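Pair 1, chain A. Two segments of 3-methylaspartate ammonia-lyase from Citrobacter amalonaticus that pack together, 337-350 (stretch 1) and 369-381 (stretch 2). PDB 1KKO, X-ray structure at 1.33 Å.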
# COMPACT_ATOMS: atom_id res chain seq x y z
N GLY A 337 -19.95 7.44 -9.58
CA GLY A 337 -19.09 8.56 -9.91
C GLY A 337 -18.73 9.35 -8.67
O GLY A 337 -19.58 9.61 -7.80
N ILE A 338 -17.49 9.83 -8.61
CA ILE A 338 -17.00 10.49 -7.40
C ILE A 338 -17.62 11.86 -7.18
O ILE A 338 -17.53 12.41 -6.09
CB ILE A 338 -15.46 10.56 -7.40
CG1 ILE A 338 -14.93 11.38 -8.56
CG2 ILE A 338 -14.87 9.15 -7.38
CD1 ILE A 338 -13.41 11.59 -8.49
N HIS A 339 -18.24 12.43 -8.21
CA HIS A 339 -19.00 13.67 -8.00
C HIS A 339 -20.10 13.42 -6.97
O HIS A 339 -20.47 14.33 -6.23
CB HIS A 339 -19.60 14.18 -9.30
CG HIS A 339 -20.53 13.24 -9.96
ND1 HIS A 339 -20.18 11.95 -10.32
CD2 HIS A 339 -21.82 13.40 -10.36
CE1 HIS A 339 -21.20 11.36 -10.90
NE2 HIS A 339 -22.21 12.22 -10.94
N ASN A 340 -20.60 12.19 -6.89
CA ASN A 340 -21.61 11.84 -5.90
C ASN A 340 -21.04 11.90 -4.49
O ASN A 340 -21.77 12.17 -3.53
CB ASN A 340 -22.19 10.45 -6.16
CG ASN A 340 -22.95 10.35 -7.46
OD1 ASN A 340 -22.78 9.40 -8.24
ND2 ASN A 340 -23.79 11.32 -7.71
N ILE A 341 -19.75 11.62 -4.32
CA ILE A 341 -19.14 11.75 -3.00
C ILE A 341 -19.16 13.22 -2.58
O ILE A 341 -19.48 13.53 -1.43
CB ILE A 341 -17.67 11.28 -2.98
CG1 ILE A 341 -17.51 9.84 -3.43
CG2 ILE A 341 -17.09 11.46 -1.58
CD1 ILE A 341 -16.06 9.51 -3.76
N VAL A 342 -18.77 14.10 -3.49
CA VAL A 342 -18.75 15.52 -3.18
C VAL A 342 -20.16 15.96 -2.77
O VAL A 342 -20.34 16.61 -1.74
CB VAL A 342 -18.26 16.38 -4.36
CG1 VAL A 342 -18.20 17.84 -3.96
CG2 VAL A 342 -16.88 15.92 -4.86
N ASP A 343 -21.15 15.61 -3.57
CA ASP A 343 -22.51 16.02 -3.25
C ASP A 343 -22.98 15.43 -1.93
O ASP A 343 -23.66 16.10 -1.16
CB ASP A 343 -23.46 15.61 -4.38
CG ASP A 343 -23.30 16.46 -5.61
OD1 ASP A 343 -22.88 17.63 -5.50
OD2 ASP A 343 -23.60 16.02 -6.73
N ALA A 344 -22.63 14.18 -1.66
CA ALA A 344 -23.03 13.55 -0.41
C ALA A 344 -22.39 14.24 0.80
O ALA A 344 -23.07 14.50 1.80
CB ALA A 344 -22.66 12.09 -0.42
N VAL A 345 -21.10 14.53 0.73
CA VAL A 345 -20.42 15.17 1.84
C VAL A 345 -21.04 16.56 2.09
O VAL A 345 -21.31 16.94 3.23
CB VAL A 345 -18.91 15.29 1.58
CG1 VAL A 345 -18.27 16.16 2.62
CG2 VAL A 345 -18.24 13.92 1.57
N LEU A 346 -21.23 17.32 1.03
CA LEU A 346 -21.83 18.65 1.15
C LEU A 346 -23.25 18.57 1.71
O LEU A 346 -23.64 19.42 2.51
CB LEU A 346 -21.85 19.38 -0.20
CG LEU A 346 -20.48 19.67 -0.83
CD1 LEU A 346 -20.60 20.54 -2.05
CD2 LEU A 346 -19.49 20.28 0.13
N TYR A 347 -24.02 17.55 1.32
CA TYR A 347 -25.38 17.41 1.82
C TYR A 347 -25.34 17.14 3.32
O TYR A 347 -26.10 17.74 4.10
CB TYR A 347 -26.12 16.28 1.09
CG TYR A 347 -27.60 16.30 1.37
CD1 TYR A 347 -28.46 17.02 0.57
CD2 TYR A 347 -28.13 15.61 2.44
CE1 TYR A 347 -29.82 17.06 0.83
CE2 TYR A 347 -29.47 15.67 2.73
CZ TYR A 347 -30.31 16.38 1.91
OH TYR A 347 -31.66 16.42 2.18
N CYS A 348 -24.46 16.24 3.74
CA CYS A 348 -24.31 15.94 5.16
C CYS A 348 -23.93 17.20 5.91
O CYS A 348 -24.55 17.54 6.93
CB CYS A 348 -23.23 14.89 5.38
SG CYS A 348 -23.71 13.22 4.87
N ASN A 349 -22.91 17.90 5.43
CA ASN A 349 -22.42 19.09 6.12
C ASN A 349 -23.50 20.16 6.26
O ASN A 349 -23.61 20.79 7.30
CB ASN A 349 -21.19 19.67 5.41
CG ASN A 349 -19.95 18.79 5.54
OD1 ASN A 349 -19.97 17.81 6.26
ND2 ASN A 349 -18.87 19.16 4.86
N LYS A 350 -24.30 20.35 5.22
CA LYS A 350 -25.35 21.35 5.24
C LYS A 350 -26.38 21.03 6.28
O LYS A 350 -26.94 21.94 6.91
CB LYS A 350 -26.03 21.44 3.87
CG LYS A 350 -27.16 22.47 3.81
CD LYS A 350 -27.68 22.61 2.39
CE LYS A 350 -28.91 23.50 2.33
NZ LYS A 350 -29.64 23.37 1.04
N ARG A 369 -5.79 7.86 -3.53
CA ARG A 369 -5.15 9.15 -3.75
C ARG A 369 -6.17 10.15 -4.29
O ARG A 369 -6.19 11.32 -3.89
CB ARG A 369 -3.98 8.97 -4.71
CG ARG A 369 -3.12 10.17 -4.88
CD ARG A 369 -1.91 9.89 -5.71
NE ARG A 369 -2.24 9.60 -7.10
CZ ARG A 369 -1.85 8.53 -7.77
NH1 ARG A 369 -1.15 7.56 -7.20
NH2 ARG A 369 -2.20 8.42 -9.04
N THR A 370 -7.00 9.70 -5.22
CA THR A 370 -8.02 10.57 -5.79
C THR A 370 -9.02 11.00 -4.72
O THR A 370 -9.45 12.15 -4.68
CB THR A 370 -8.72 9.87 -6.94
OG1 THR A 370 -7.76 9.51 -7.94
CG2 THR A 370 -9.71 10.80 -7.64
N CYS A 371 -9.40 10.06 -3.86
CA CYS A 371 -10.30 10.38 -2.76
C CYS A 371 -9.74 11.45 -1.84
O CYS A 371 -10.51 12.23 -1.25
CB CYS A 371 -10.65 9.13 -1.96
SG CYS A 371 -11.86 8.04 -2.78
N VAL A 372 -8.43 11.50 -1.66
CA VAL A 372 -7.84 12.56 -0.85
C VAL A 372 -8.21 13.94 -1.39
O VAL A 372 -8.52 14.86 -0.63
CB VAL A 372 -6.31 12.41 -0.75
CG1 VAL A 372 -5.67 13.64 -0.12
CG2 VAL A 372 -5.96 11.18 0.06
N HIS A 373 -8.19 14.08 -2.71
CA HIS A 373 -8.53 15.36 -3.32
C HIS A 373 -10.00 15.70 -3.14
O HIS A 373 -10.35 16.85 -2.89
CB HIS A 373 -8.13 15.38 -4.78
CG HIS A 373 -6.64 15.42 -4.96
ND1 HIS A 373 -5.97 16.57 -5.33
CD2 HIS A 373 -5.70 14.47 -4.76
CE1 HIS A 373 -4.67 16.30 -5.36
NE2 HIS A 373 -4.49 15.04 -5.03
N VAL A 374 -10.86 14.71 -3.28
CA VAL A 374 -12.26 14.91 -3.04
C VAL A 374 -12.48 15.40 -1.62
O VAL A 374 -13.23 16.35 -1.41
CB VAL A 374 -13.02 13.62 -3.31
CG1 VAL A 374 -14.44 13.69 -2.78
CG2 VAL A 374 -12.99 13.31 -4.81
N ALA A 375 -11.80 14.80 -0.64
CA ALA A 375 -11.98 15.15 0.76
C ALA A 375 -11.45 16.54 1.07
O ALA A 375 -12.07 17.31 1.80
CB ALA A 375 -11.31 14.12 1.65
N LEU A 376 -10.29 16.88 0.53
CA LEU A 376 -9.71 18.18 0.81
C LEU A 376 -10.61 19.30 0.34
O LEU A 376 -10.64 20.37 0.94
CB LEU A 376 -8.33 18.31 0.18
CG LEU A 376 -7.21 17.58 0.92
CD1 LEU A 376 -5.94 17.64 0.11
CD2 LEU A 376 -7.00 18.18 2.32
N ALA A 377 -11.35 19.04 -0.73
CA ALA A 377 -12.29 20.02 -1.27
C ALA A 377 -13.61 20.04 -0.50
O ALA A 377 -14.09 21.10 -0.10
CB ALA A 377 -12.57 19.74 -2.72
N ALA A 378 -14.20 18.87 -0.27
CA ALA A 378 -15.55 18.78 0.28
C ALA A 378 -15.64 18.88 1.79
O ALA A 378 -16.70 19.22 2.32
CB ALA A 378 -16.22 17.50 -0.22
N ARG A 379 -14.58 18.52 2.50
CA ARG A 379 -14.47 18.67 3.94
C ARG A 379 -15.30 17.71 4.78
O ARG A 379 -16.08 18.13 5.63
CB ARG A 379 -14.80 20.11 4.35
CG ARG A 379 -14.04 21.16 3.58
CD ARG A 379 -12.58 20.89 3.49
NE ARG A 379 -12.00 20.72 4.80
CZ ARG A 379 -10.72 20.44 5.01
NH1 ARG A 379 -9.92 20.30 3.96
NH2 ARG A 379 -10.25 20.31 6.24
N PRO A 380 -15.13 16.42 4.58
CA PRO A 380 -15.79 15.47 5.47
C PRO A 380 -15.13 15.55 6.85
O PRO A 380 -14.03 16.08 6.99
CB PRO A 380 -15.50 14.12 4.81
CG PRO A 380 -14.17 14.34 4.14
CD PRO A 380 -14.30 15.74 3.57
N MSE A 381 -15.81 15.02 7.85
CA MSE A 381 -15.28 14.97 9.20
C MSE A 381 -14.21 13.90 9.42
O MSE A 381 -13.42 14.01 10.35
CB MSE A 381 -16.45 14.67 10.14
CG MSE A 381 -16.82 15.84 10.98
SE MSE A 381 -15.68 15.82 12.52
CE MSE A 381 -16.70 14.73 13.68

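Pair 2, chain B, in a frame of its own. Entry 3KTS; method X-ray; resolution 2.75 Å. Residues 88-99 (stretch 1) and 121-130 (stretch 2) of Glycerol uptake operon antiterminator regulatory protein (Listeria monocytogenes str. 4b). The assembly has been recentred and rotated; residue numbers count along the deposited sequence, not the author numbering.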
# COMPACT_ATOMS: atom_id res chain seq x y z
N SER B 88 3.38 1.08 -6.11
CA SER B 88 3.89 0.42 -7.29
C SER B 88 5.04 -0.52 -6.97
O SER B 88 5.69 -0.41 -5.93
CB SER B 88 4.34 1.46 -8.32
OG SER B 88 4.78 0.82 -9.50
N THR B 89 5.26 -1.45 -7.88
CA THR B 89 6.33 -2.42 -7.73
C THR B 89 7.50 -1.95 -8.60
O THR B 89 8.65 -2.36 -8.41
CB THR B 89 5.81 -3.83 -8.11
OG1 THR B 89 6.32 -4.80 -7.20
CG2 THR B 89 6.13 -4.19 -9.56
N ARG B 90 7.18 -1.04 -9.52
CA ARG B 90 8.11 -0.45 -10.45
C ARG B 90 8.87 0.67 -9.76
O ARG B 90 8.27 1.47 -9.04
CB ARG B 90 7.32 0.13 -11.62
CG ARG B 90 7.93 -0.07 -13.00
CD ARG B 90 7.58 1.10 -13.90
NE ARG B 90 7.61 0.74 -15.31
CZ ARG B 90 7.96 1.57 -16.29
NH1 ARG B 90 7.96 1.15 -17.55
NH2 ARG B 90 8.33 2.81 -16.01
N GLY B 91 10.18 0.72 -9.97
CA GLY B 91 11.03 1.75 -9.35
C GLY B 91 10.83 3.13 -9.94
O GLY B 91 10.81 4.13 -9.20
N ASN B 92 10.65 3.18 -11.26
CA ASN B 92 10.43 4.43 -11.99
C ASN B 92 9.18 5.17 -11.54
O ASN B 92 9.12 6.40 -11.57
CB ASN B 92 10.36 4.15 -13.49
CG ASN B 92 11.54 3.33 -13.98
OD1 ASN B 92 11.40 2.15 -14.32
ND2 ASN B 92 12.71 3.95 -14.01
N ALA B 93 8.18 4.41 -11.11
CA ALA B 93 6.94 4.98 -10.61
C ALA B 93 7.11 5.60 -9.22
O ALA B 93 6.48 6.60 -8.91
CB ALA B 93 5.85 3.94 -10.59
N ILE B 94 7.97 4.99 -8.41
CA ILE B 94 8.29 5.51 -7.08
C ILE B 94 9.08 6.82 -7.20
O ILE B 94 8.84 7.76 -6.45
CB ILE B 94 9.07 4.46 -6.23
CG1 ILE B 94 8.25 3.17 -6.06
CG2 ILE B 94 9.49 5.04 -4.87
CD1 ILE B 94 6.96 3.33 -5.26
N MET B 95 9.99 6.86 -8.18
CA MET B 95 10.77 8.06 -8.48
C MET B 95 9.87 9.20 -8.95
O MET B 95 10.00 10.32 -8.48
CB MET B 95 11.87 7.77 -9.53
CG MET B 95 12.92 6.78 -9.06
SD MET B 95 14.41 6.58 -10.08
CE MET B 95 13.78 6.24 -11.72
N LYS B 96 8.95 8.88 -9.86
CA LYS B 96 8.04 9.87 -10.41
C LYS B 96 7.07 10.43 -9.37
O LYS B 96 6.84 11.64 -9.34
CB LYS B 96 7.26 9.29 -11.60
CG LYS B 96 6.68 10.35 -12.53
CD LYS B 96 7.79 11.04 -13.33
CE LYS B 96 7.34 12.39 -13.84
NZ LYS B 96 8.14 12.83 -15.01
N ALA B 97 6.52 9.55 -8.53
CA ALA B 97 5.57 9.96 -7.49
C ALA B 97 6.22 10.91 -6.50
O ALA B 97 5.59 11.87 -6.03
CB ALA B 97 5.00 8.77 -6.78
N LYS B 98 7.49 10.66 -6.21
CA LYS B 98 8.27 11.53 -5.33
C LYS B 98 8.50 12.92 -5.90
O LYS B 98 8.66 13.88 -5.14
CB LYS B 98 9.60 10.86 -4.98
CG LYS B 98 9.49 9.86 -3.82
CD LYS B 98 10.78 9.08 -3.63
CE LYS B 98 11.87 9.93 -3.01
NZ LYS B 98 13.18 9.25 -3.11
N GLN B 99 8.52 13.05 -7.23
CA GLN B 99 8.63 14.36 -7.88
C GLN B 99 7.37 15.18 -7.66
O GLN B 99 7.43 16.40 -7.49
CB GLN B 99 8.91 14.23 -9.38
CG GLN B 99 10.16 13.45 -9.72
CD GLN B 99 10.69 13.72 -11.12
OE1 GLN B 99 9.98 13.55 -12.11
NE2 GLN B 99 11.94 14.14 -11.21
N ALA B 121 18.13 -3.71 -3.27
CA ALA B 121 18.93 -2.86 -4.15
C ALA B 121 18.06 -1.79 -4.80
O ALA B 121 18.50 -0.65 -4.98
CB ALA B 121 19.65 -3.72 -5.21
N LEU B 122 16.82 -2.15 -5.14
CA LEU B 122 15.87 -1.20 -5.75
C LEU B 122 15.38 -0.17 -4.74
O LEU B 122 15.29 1.02 -5.07
CB LEU B 122 14.68 -1.94 -6.38
CG LEU B 122 13.75 -1.12 -7.29
CD1 LEU B 122 14.53 -0.31 -8.34
CD2 LEU B 122 12.74 -2.01 -7.98
N ILE B 123 15.09 -0.63 -3.53
CA ILE B 123 14.73 0.22 -2.39
C ILE B 123 15.84 1.24 -2.12
O ILE B 123 15.57 2.42 -1.90
CB ILE B 123 14.44 -0.63 -1.13
CG1 ILE B 123 13.09 -1.33 -1.26
CG2 ILE B 123 14.44 0.22 0.14
CD1 ILE B 123 12.93 -2.50 -0.32
N GLN B 124 17.08 0.76 -2.16
CA GLN B 124 18.26 1.59 -1.95
C GLN B 124 18.36 2.69 -3.00
O GLN B 124 18.69 3.83 -2.67
CB GLN B 124 19.53 0.74 -1.98
CG GLN B 124 20.74 1.38 -1.30
CD GLN B 124 20.56 1.53 0.20
OE1 GLN B 124 20.02 0.65 0.87
NE2 GLN B 124 21.02 2.66 0.75
N LYS B 125 18.05 2.34 -4.24
CA LYS B 125 18.12 3.27 -5.37
C LYS B 125 17.02 4.33 -5.33
O LYS B 125 17.31 5.52 -5.39
CB LYS B 125 18.12 2.50 -6.71
CG LYS B 125 17.76 3.36 -7.94
CD LYS B 125 17.99 2.64 -9.26
CE LYS B 125 19.43 2.78 -9.73
NZ LYS B 125 19.63 2.30 -11.12
N VAL B 126 15.76 3.91 -5.22
CA VAL B 126 14.64 4.84 -5.44
C VAL B 126 14.18 5.56 -4.17
O VAL B 126 13.45 6.55 -4.26
CB VAL B 126 13.45 4.17 -6.17
CG1 VAL B 126 13.92 3.48 -7.46
CG2 VAL B 126 12.74 3.19 -5.25
N GLN B 127 14.62 5.06 -3.02
CA GLN B 127 14.31 5.62 -1.71
C GLN B 127 12.81 5.87 -1.51
O GLN B 127 12.37 7.02 -1.46
CB GLN B 127 15.12 6.90 -1.45
CG GLN B 127 16.59 6.67 -1.16
CD GLN B 127 16.80 5.80 0.06
OE1 GLN B 127 16.25 6.06 1.13
NE2 GLN B 127 17.60 4.75 -0.10
N PRO B 128 12.03 4.79 -1.37
CA PRO B 128 10.60 5.00 -1.28
C PRO B 128 10.23 5.56 0.08
O PRO B 128 10.99 5.41 1.04
CB PRO B 128 10.03 3.59 -1.43
CG PRO B 128 11.09 2.71 -0.90
CD PRO B 128 12.38 3.36 -1.27
N ASP B 129 9.08 6.22 0.14
CA ASP B 129 8.57 6.76 1.40
C ASP B 129 8.19 5.64 2.34
O ASP B 129 8.23 5.81 3.56
CB ASP B 129 7.35 7.65 1.14
CG ASP B 129 7.68 8.88 0.30
OD1 ASP B 129 8.76 9.48 0.51
OD2 ASP B 129 6.84 9.25 -0.55
N CYS B 130 7.85 4.49 1.77
CA CYS B 130 7.37 3.34 2.53
C CYS B 130 7.57 2.06 1.71
O CYS B 130 7.77 2.13 0.51
CB CYS B 130 5.89 3.55 2.83
SG CYS B 130 5.18 2.44 4.02

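Two helices packed side by side in pair 1 (3-methylaspartate ammonia-lyase) and pair 2 (glycerol uptake operon antiterminator regulatory protein). In both, the helices run in roughly the same direction, with axes 9.8 Å apart at closest approach and crossing at -31° in pair 1, 10.0 Å and -23° in pair 2. Fourteen central residues superpose with an RMSD of 0.5 Å. In each, the first residue after the second helix, Arg379(A) or Gln127(B), has positive phi and is followed by a proline; here the chain turns beside the first helix and offers it backbone carbonyls.

The centre of the contact is Ala378(A), matched by Val126(B); both point toward the other helix, and both are buried. The single methyl of Ala378(A) is met by valines: its CB lies 3.8 Å from Val345(A) CG1 and 4.2 Å from Val342(A) CG1. At the position of Val342(A), pair 2 has Gly91(B), and the bulk sits on the opposite helix instead: Val126(B) CG1 approaches Gly91(B) O to 3.6 Å. An ideal CB on Gly91(B) would lie 3.3 Å from Val126(B) CG1 and only 2.9 Å from Leu122(B) CD1, the latter a clash. Valine over alanine in pair 1 thus becomes glycine under valine in pair 2.

One turn earlier on the second helix, Val374(A) matches Leu122(B), and both point toward the first helix. Val374(A) CG1 packs against Ile341(A) CG2 at 3.7 Å and Val342(A) CG2 at 3.9 Å. Leu122(B) instead meets backbone, with CD1 4.2 Å from Gly91(B) CA and CD2 4.1 Å from Thr89(B) O. The match of Ile341(A) is Arg90(B), whose CA-to-CB bond points away, and the side-chain centres lie 7.5 Å apart.

Val345(A) and Ile94(B) both point toward the partner and fill the space against the turn. Val345(A) CG1 lies 4.1 Å from Pro380(A) CB; Ile94(B) CG2 reaches Pro128(B) CB at 3.8 Å and Val126(B) CG2 also at 3.8 Å. The prolines superpose closely and share the C-gamma endo pucker. Beside them, Leu346(A) and Met95(B) start sideways: Leu346(A) CD2 comes within 4.3 Å of Ala378(A) CB, while Met95(B) CG lies 3.8 Å from Val126(B) CG1.

The last inward pair, Asn349(A) and Lys98(B), supplies the polar closure. Asn349(A) ND2 donates to Arg379(A) O (3.1 Å, 157°); the same ND2 is 3.3 Å from Ala378(A) O, but the angle is too poor for a second bond. The longer Lys98(B) bonds to both equivalent carbonyls, its NZ lying 2.9 Å from Val126(B) O and 2.9 Å from Gln127(B) O. The positive-phi side chains fold back similarly, their centres 0.3 Å apart: Arg379(A) NH1 donates to Leu376(A) O at 3.1 Å, and Gln127(B) NE2 to Gln124(B) O at 2.9 Å. Different residues thereby tie the turn back to matching carbonyls of the second helix.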